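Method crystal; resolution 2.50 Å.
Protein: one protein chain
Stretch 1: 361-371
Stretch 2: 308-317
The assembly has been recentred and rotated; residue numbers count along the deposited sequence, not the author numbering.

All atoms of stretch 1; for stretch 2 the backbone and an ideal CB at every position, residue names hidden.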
ATOM      1  N   VAL A 361      19.272 -11.054  31.554  1.00 12.51           N
ATOM      2  CA  VAL A 361      19.374 -11.806  30.302  1.00 17.97           C
ATOM      3  C   VAL A 361      20.142 -13.124  30.467  1.00 24.26           C
ATOM      4  O   VAL A 361      21.263 -13.147  30.983  1.00 16.45           O
ATOM      5  CB  VAL A 361      19.925 -10.921  29.128  1.00 24.67           C
ATOM      6  CG1 VAL A 361      20.853  -9.830  29.639  1.00 20.57           C
ATOM      7  CG2 VAL A 361      20.598 -11.757  28.052  1.00 20.42           C
ATOM      8  N   VAL A 362      19.509 -14.220  30.050  1.00 15.87           N
ATOM      9  CA  VAL A 362      20.154 -15.531  30.046  1.00 17.20           C
ATOM     10  C   VAL A 362      20.871 -15.724  28.719  1.00 15.37           C
ATOM     11  O   VAL A 362      20.234 -15.796  27.666  1.00  2.73           O
ATOM     12  CB  VAL A 362      19.168 -16.715  30.266  1.00 -0.35           C
ATOM     13  CG1 VAL A 362      19.901 -17.893  30.918  1.00 -9.57           C
ATOM     14  CG2 VAL A 362      17.967 -16.312  31.131  1.00-19.74           C
ATOM     15  N   SER A 363      22.197 -15.800  28.788  1.00 11.05           N
ATOM     16  CA  SER A 363      23.051 -15.993  27.619  1.00  8.82           C
ATOM     17  C   SER A 363      22.500 -17.029  26.647  1.00 13.91           C
ATOM     18  O   SER A 363      22.402 -16.762  25.452  1.00  9.99           O
ATOM     19  CB  SER A 363      24.464 -16.381  28.053  1.00 21.14           C
ATOM     20  OG  SER A 363      25.041 -15.357  28.840  1.00 11.61           O
ATOM     21  N   ARG A 364      22.122 -18.188  27.180  1.00 17.83           N
ATOM     22  CA  ARG A 364      21.616 -19.326  26.408  1.00 13.01           C
ATOM     23  C   ARG A 364      20.472 -18.995  25.434  1.00  1.99           C
ATOM     24  O   ARG A 364      20.442 -19.514  24.312  1.00  8.51           O
ATOM     25  CB  ARG A 364      21.176 -20.429  27.373  1.00 12.75           C
ATOM     26  CG  ARG A 364      20.269 -21.491  26.764  1.00 -8.03           C
ATOM     27  CD  ARG A 364      19.465 -22.242  27.838  1.00-13.05           C
ATOM     28  NE  ARG A 364      20.312 -23.033  28.729  1.00 18.04           N
ATOM     29  CZ  ARG A 364      20.707 -22.659  29.945  1.00 29.32           C
ATOM     30  NH1 ARG A 364      20.331 -21.488  30.458  1.00 77.01           N
ATOM     31  NH2 ARG A 364      21.478 -23.477  30.661  1.00 -9.99           N
ATOM     32  N   ASP A 365      19.531 -18.154  25.864  1.00 -0.67           N
ATOM     33  CA  ASP A 365      18.361 -17.831  25.054  1.00  3.84           C
ATOM     34  C   ASP A 365      18.696 -16.726  24.062  1.00 13.52           C
ATOM     35  O   ASP A 365      18.078 -16.593  22.991  1.00 16.53           O
ATOM     36  CB  ASP A 365      17.202 -17.409  25.952  1.00 16.93           C
ATOM     37  CG  ASP A 365      16.755 -18.519  26.876  1.00 15.37           C
ATOM     38  OD1 ASP A 365      16.282 -19.565  26.377  1.00 48.92           O
ATOM     39  OD2 ASP A 365      16.877 -18.339  28.104  1.00 40.56           O
ATOM     40  N   VAL A 366      19.689 -15.932  24.442  1.00  8.98           N
ATOM     41  CA  VAL A 366      20.225 -14.888  23.600  1.00 12.76           C
ATOM     42  C   VAL A 366      21.267 -15.498  22.641  1.00 13.65           C
ATOM     43  O   VAL A 366      21.614 -14.919  21.615  1.00 16.59           O
ATOM     44  CB  VAL A 366      20.727 -13.720  24.499  1.00 14.53           C
ATOM     45  CG1 VAL A 366      22.146 -13.320  24.184  1.00 -6.64           C
ATOM     46  CG2 VAL A 366      19.769 -12.519  24.401  1.00 20.52           C
ATOM     47  N   ARG A 367      21.721 -16.702  22.975  1.00  8.09           N
ATOM     48  CA  ARG A 367      22.625 -17.482  22.131  1.00  7.61           C
ATOM     49  C   ARG A 367      21.831 -18.157  21.011  1.00  6.71           C
ATOM     50  O   ARG A 367      22.292 -18.221  19.871  1.00 13.21           O
ATOM     51  CB  ARG A 367      23.354 -18.521  22.984  1.00 -0.95           C
ATOM     52  CG  ARG A 367      24.674 -19.026  22.439  1.00 52.37           C
ATOM     53  CD  ARG A 367      25.746 -19.007  23.532  1.00-12.62           C
ATOM     54  NE  ARG A 367      26.224 -17.638  23.751  1.00 -0.35           N
ATOM     55  CZ  ARG A 367      26.992 -17.246  24.770  1.00 46.70           C
ATOM     56  NH1 ARG A 367      27.386 -18.110  25.712  1.00 -4.60           N
ATOM     57  NH2 ARG A 367      27.363 -15.973  24.848  1.00 16.92           N
ATOM     58  N   LYS A 368      20.636 -18.647  21.349  1.00 19.34           N
ATOM     59  CA  LYS A 368      19.725 -19.248  20.376  1.00 15.88           C
ATOM     60  C   LYS A 368      19.318 -18.265  19.294  1.00 16.46           C
ATOM     61  O   LYS A 368      19.254 -18.629  18.118  1.00  2.03           O
ATOM     62  CB  LYS A 368      18.461 -19.795  21.049  1.00 10.30           C
ATOM     63  CG  LYS A 368      18.315 -21.316  21.002  1.00 -2.79           C
ATOM     64  CD  LYS A 368      17.816 -21.835  19.640  1.00 -8.24           C
ATOM     65  CE  LYS A 368      18.063 -23.339  19.496  1.00 11.73           C
ATOM     66  NZ  LYS A 368      17.602 -23.879  18.189  1.00 22.25           N
ATOM     67  N   MET A 369      19.033 -17.026  19.686  1.00 29.17           N
ATOM     68  CA  MET A 369      18.562 -16.033  18.729  1.00 19.80           C
ATOM     69  C   MET A 369      19.515 -15.923  17.538  1.00  3.96           C
ATOM     70  O   MET A 369      19.087 -16.036  16.382  1.00 15.38           O
ATOM     71  CB  MET A 369      18.350 -14.671  19.397  1.00 41.88           C
ATOM     72  CG  MET A 369      17.093 -14.584  20.236  1.00 16.39           C
ATOM     73  SD  MET A 369      16.516 -12.890  20.458  1.00 29.53           S
ATOM     74  CE  MET A 369      17.654 -12.278  21.686  1.00 33.28           C
ATOM     75  N   VAL A 370      20.801 -15.723  17.835  1.00 17.45           N
ATOM     76  CA  VAL A 370      21.860 -15.697  16.828  1.00 12.90           C
ATOM     77  C   VAL A 370      21.760 -16.927  15.922  1.00 23.38           C
ATOM     78  O   VAL A 370      21.673 -16.806  14.703  1.00 19.45           O
ATOM     79  CB  VAL A 370      23.259 -15.642  17.487  1.00 22.52           C
ATOM     80  CG1 VAL A 370      24.378 -15.837  16.442  1.00 -9.59           C
ATOM     81  CG2 VAL A 370      23.440 -14.340  18.272  1.00 44.78           C
ATOM     82  N   GLU A 371      21.742 -18.106  16.529  1.00 10.69           N
ATOM     83  CA  GLU A 371      21.696 -19.376  15.790  1.00 -2.20           C
ATOM     84  C   GLU A 371      20.445 -19.538  14.933  1.00 17.92           C
ATOM     85  O   GLU A 371      20.478 -20.228  13.914  1.00 26.04           O
ATOM     86  CB  GLU A 371      21.797 -20.548  16.757  1.00  5.00           C
ATOM     87  CG  GLU A 371      23.048 -20.501  17.601  1.00  8.00           C
ATOM     88  CD  GLU A 371      22.910 -21.263  18.903  1.00 32.66           C
ATOM     89  OE1 GLU A 371      21.986 -22.109  19.027  1.00-10.43           O
ATOM     90  OE2 GLU A 371      23.738 -21.011  19.805  1.00-17.11           O
ATOM     91  N   UNK A 308      27.419  -7.118  22.477  1.00 17.81           N
ATOM     92  CA  UNK A 308      28.098  -8.422  22.398  1.00 17.91           C
ATOM     93  C   UNK A 308      27.777  -9.267  23.626  1.00 16.82           C
ATOM     94  O   UNK A 308      27.865  -8.789  24.753  1.00 18.77           O
ATOM     95  CB  UNK A 308      29.611  -8.237  22.269  1.00 17.91           C
ATOM     96  N   UNK A 309      27.367 -10.511  23.386  1.00 13.73           N
ATOM     97  CA  UNK A 309      27.099 -11.478  24.452  1.00 12.94           C
ATOM     98  C   UNK A 309      28.407 -12.053  24.996  1.00 13.86           C
ATOM     99  O   UNK A 309      29.216 -12.585  24.230  1.00 19.60           O
ATOM    100  CB  UNK A 309      26.197 -12.604  23.941  1.00 12.94           C
ATOM    101  N   UNK A 310      28.615 -11.939  26.321  1.00  4.57           N
ATOM    102  CA  UNK A 310      29.798 -12.473  27.021  1.00  2.37           C
ATOM    103  C   UNK A 310      29.916 -14.002  26.942  1.00-10.91           C
ATOM    104  O   UNK A 310      28.923 -14.690  26.690  1.00-12.64           O
ATOM    105  CB  UNK A 310      29.758 -12.049  28.490  1.00  2.37           C
ATOM    106  N   UNK A 311      31.120 -14.522  27.153  1.00  5.54           N
ATOM    107  CA  UNK A 311      31.358 -15.960  27.070  1.00 21.48           C
ATOM    108  C   UNK A 311      31.369 -16.608  28.444  1.00 30.11           C
ATOM    109  O   UNK A 311      30.895 -17.732  28.621  1.00 24.33           O
ATOM    110  CB  UNK A 311      32.681 -16.238  26.354  1.00 21.48           C
ATOM    111  N   UNK A 312      31.920 -15.880  29.410  1.00 35.38           N
ATOM    112  CA  UNK A 312      32.084 -16.371  30.768  1.00 41.61           C
ATOM    113  C   UNK A 312      30.771 -16.343  31.546  1.00 37.66           C
ATOM    114  O   UNK A 312      30.409 -17.325  32.193  1.00 43.84           O
ATOM    115  CB  UNK A 312      33.143 -15.543  31.499  1.00 41.61           C
ATOM    116  N   UNK A 313      30.062 -15.218  31.473  1.00 39.15           N
ATOM    117  CA  UNK A 313      28.813 -15.026  32.209  1.00 42.18           C
ATOM    118  C   UNK A 313      27.658 -15.796  31.579  1.00 41.48           C
ATOM    119  O   UNK A 313      27.445 -15.728  30.368  1.00 12.77           O
ATOM    120  CB  UNK A 313      28.466 -13.537  32.278  1.00 42.18           C
ATOM    121  N   UNK A 314      26.926 -16.537  32.408  1.00 37.35           N
ATOM    122  CA  UNK A 314      25.752 -17.291  31.966  1.00 40.98           C
ATOM    123  C   UNK A 314      24.477 -16.466  32.077  1.00 66.39           C
ATOM    124  O   UNK A 314      23.520 -16.666  31.323  1.00 52.11           O
ATOM    125  CB  UNK A 314      25.610 -18.576  32.784  1.00 40.98           C
ATOM    126  N   UNK A 315      24.473 -15.561  33.048  1.00 65.18           N
ATOM    127  CA  UNK A 315      23.452 -14.534  33.167  1.00 46.28           C
ATOM    128  C   UNK A 315      24.133 -13.218  33.539  1.00 12.16           C
ATOM    129  O   UNK A 315      25.268 -13.214  34.028  1.00 -3.58           O
ATOM    130  CB  UNK A 315      22.395 -14.923  34.202  1.00 46.28           C
ATOM    131  N   UNK A 316      23.433 -12.112  33.294  1.00 10.76           N
ATOM    132  CA  UNK A 316      23.977 -10.769  33.476  1.00 27.57           C
ATOM    133  C   UNK A 316      22.887  -9.723  33.287  1.00 17.11           C
ATOM    134  O   UNK A 316      21.741 -10.055  32.969  1.00 23.55           O
ATOM    135  CB  UNK A 316      25.129 -10.517  32.501  1.00 27.57           C
ATOM    136  N   UNK A 317      23.250  -8.458  33.474  1.00 11.99           N
ATOM    137  CA  UNK A 317      22.276  -7.375  33.395  1.00 10.55           C
ATOM    138  C   UNK A 317      22.680  -6.254  32.444  1.00  7.64           C
ATOM    139  O   UNK A 317      23.862  -6.067  32.135  1.00 12.61           O
ATOM    140  CB  UNK A 317      22.047  -6.793  34.791  1.00 10.55           C
TER

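At position 308 no atom of stretch 1 lies within 5.5 Å of the ideal CB. Many side chains would suit. The residue is Arg308, which makes no contact with stretch 1.

Position 309 faces the helix. Its ideal CB lies 3.7 Å from NH2 of Arg367 and 4.1 Å from CG1 of Val366. The methyls of Val366 and Val370 offer an apolar surface, so an apolar side chain such as Ile, Leu, Val or Met would suit. The residue is Ile309. Its CD1 packs 3.5 Å from Val366 CG1 and 4.0 Å from Val370 CG2. Its CG2 lies 3.2 Å from Arg367 NH2.

At position 310 CA-to-CB points sideways, with nothing of stretch 1 near. Phi of -63° and psi of 159° allow proline among many others. The residue is Pro310. Arg367 NH2 donates to Pro310 O at 2.7 Å, near the guanidinium plane.

Positions 311 and 312 both point away, into space that stretch 1 leaves open. Polar or small residues would fit. They are Asn311 and Ser312. The end of Asn311 turns back somewhat, leaving OD1 4.5 Å from Arg367 NH2, too far for a hydrogen bond.

At position 313 CA-to-CB points sideways, and the ideal CB is 5.2 Å from Ser363 OG. Many side chains would suit. The residue is Lys313, whose end leads away. Ser363 OG donates to Lys313 O at 2.9 Å.

Position 314 points away, so many polar residues would do. The residue is Asp314. Its carbonyl accepts from the first helical residue: Ser363 N to Asp314 O is 3.0 Å.

Position 315 pairs with Val362 in an antiparallel, non-hydrogen-bonded bridge, both side chains on the same sheet face. Its ideal CB is 3.8 Å from Val361 O. The extended angles suit beta-branched residues among others, and a polar or long chain could also be accommodated. The residue is Glu315. Its CA approaches Val361 O at 3.4 Å in a CA-H...O contact.

Position 316 pairs with Val361 on the other face. Val361 CG1 and Ser363 OG leave room for a flat side chain, so an aromatic is likely, though a long aliphatic could also fit. The residue is Tyr316. Val361 CG1 sits over one ring face, 3.7 Å from the centroid of the Tyr316 ring. Ser363 OG lies at the ring edge, 3.6 Å from Tyr316 CE1. Val361 N donates to Tyr316 O at 3.0 Å; the return bond, Tyr316 N to Val361 O at 3.3 Å, is weak.

Position 317 points away, and many residues would suit. It is His317.

Stretch 2 (308-317) RIPNSKDEYH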
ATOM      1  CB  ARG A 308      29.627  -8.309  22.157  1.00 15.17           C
ATOM      2  CG  ARG A 308      30.342  -7.127  22.825  1.00 38.04           C
ATOM      3  CD  ARG A 308      30.399  -5.862  21.934  1.00 -8.33           C
ATOM      4  NE  ARG A 308      31.740  -5.601  21.422  1.00 31.77           N
ATOM      5  CZ  ARG A 308      32.568  -4.687  21.917  1.00 29.65           C
ATOM      6  NH1 ARG A 308      32.210  -3.928  22.951  1.00  6.23           N
ATOM      7  NH2 ARG A 308      33.768  -4.540  21.376  1.00  7.54           N
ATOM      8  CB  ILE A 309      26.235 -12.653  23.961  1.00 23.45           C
ATOM      9  CG1 ILE A 309      25.210 -12.161  22.942  1.00  4.43           C
ATOM     10  CG2 ILE A 309      25.573 -13.365  25.152  1.00-10.37           C
ATOM     11  CD1 ILE A 309      24.803 -13.191  21.907  1.00 18.39           C
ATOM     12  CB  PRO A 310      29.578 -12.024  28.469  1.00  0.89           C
ATOM     13  CG  PRO A 310      28.097 -11.780  28.582  1.00  5.00           C
ATOM     14  CD  PRO A 310      27.696 -11.240  27.242  1.00 -7.01           C
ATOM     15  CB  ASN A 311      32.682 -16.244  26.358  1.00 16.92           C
ATOM     16  CG  ASN A 311      32.731 -15.667  24.952  1.00-14.73           C
ATOM     17  OD1 ASN A 311      31.737 -15.129  24.440  1.00 59.26           O
ATOM     18  ND2 ASN A 311      33.901 -15.783  24.319  1.00 35.12           N
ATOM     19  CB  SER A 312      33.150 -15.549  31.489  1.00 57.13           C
ATOM     20  OG  SER A 312      34.277 -15.362  30.649  1.00  0.94           O
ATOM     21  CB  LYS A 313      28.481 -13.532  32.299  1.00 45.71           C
ATOM     22  CG  LYS A 313      29.403 -12.751  33.231  1.00 10.52           C
ATOM     23  CD  LYS A 313      29.741 -11.372  32.683  1.00 18.67           C
ATOM     24  CE  LYS A 313      30.840 -10.725  33.522  1.00 28.09           C
ATOM     25  NZ  LYS A 313      31.495  -9.587  32.806  1.00 17.89           N
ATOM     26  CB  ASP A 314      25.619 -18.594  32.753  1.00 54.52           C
ATOM     27  CG  ASP A 314      26.248 -19.768  32.031  1.00-13.09           C
ATOM     28  OD1 ASP A 314      26.090 -19.827  30.782  1.00  2.27           O
ATOM     29  OD2 ASP A 314      26.904 -20.620  32.702  1.00 -0.09           O
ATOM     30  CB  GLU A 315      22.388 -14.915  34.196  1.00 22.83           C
ATOM     31  CG  GLU A 315      22.868 -14.865  35.641  1.00 16.11           C
ATOM     32  CD  GLU A 315      21.741 -14.649  36.635  1.00  8.35           C
ATOM     33  OE1 GLU A 315      20.570 -14.508  36.205  1.00 22.25           O
ATOM     34  OE2 GLU A 315      22.034 -14.619  37.853  1.00 -4.01           O
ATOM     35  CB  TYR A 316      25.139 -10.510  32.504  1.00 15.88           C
ATOM     36  CG  TYR A 316      24.770 -10.548  31.029  1.00 -8.49           C
ATOM     37  CD1 TYR A 316      24.703 -11.759  30.326  1.00 10.56           C
ATOM     38  CD2 TYR A 316      24.513  -9.369  30.329  1.00 10.93           C
ATOM     39  CE1 TYR A 316      24.371 -11.783  28.958  1.00-10.06           C
ATOM     40  CE2 TYR A 316      24.195  -9.389  28.978  1.00-11.34           C
ATOM     41  CZ  TYR A 316      24.124 -10.595  28.295  1.00 10.20           C
ATOM     42  OH  TYR A 316      23.797 -10.607  26.956  1.00 11.85           O
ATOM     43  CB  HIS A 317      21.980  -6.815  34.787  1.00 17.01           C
ATOM     44  CG  HIS A 317      21.350  -7.806  35.712  1.00  8.49           C
ATOM     45  ND1 HIS A 317      19.997  -8.067  35.711  1.00 95.35           N
ATOM     46  CD2 HIS A 317      21.888  -8.601  36.672  1.00 17.04           C
ATOM     47  CE1 HIS A 317      19.725  -8.977  36.630  1.00-15.24           C
ATOM     48  NE2 HIS A 317      20.856  -9.318  37.229  1.00  2.93           N
TER
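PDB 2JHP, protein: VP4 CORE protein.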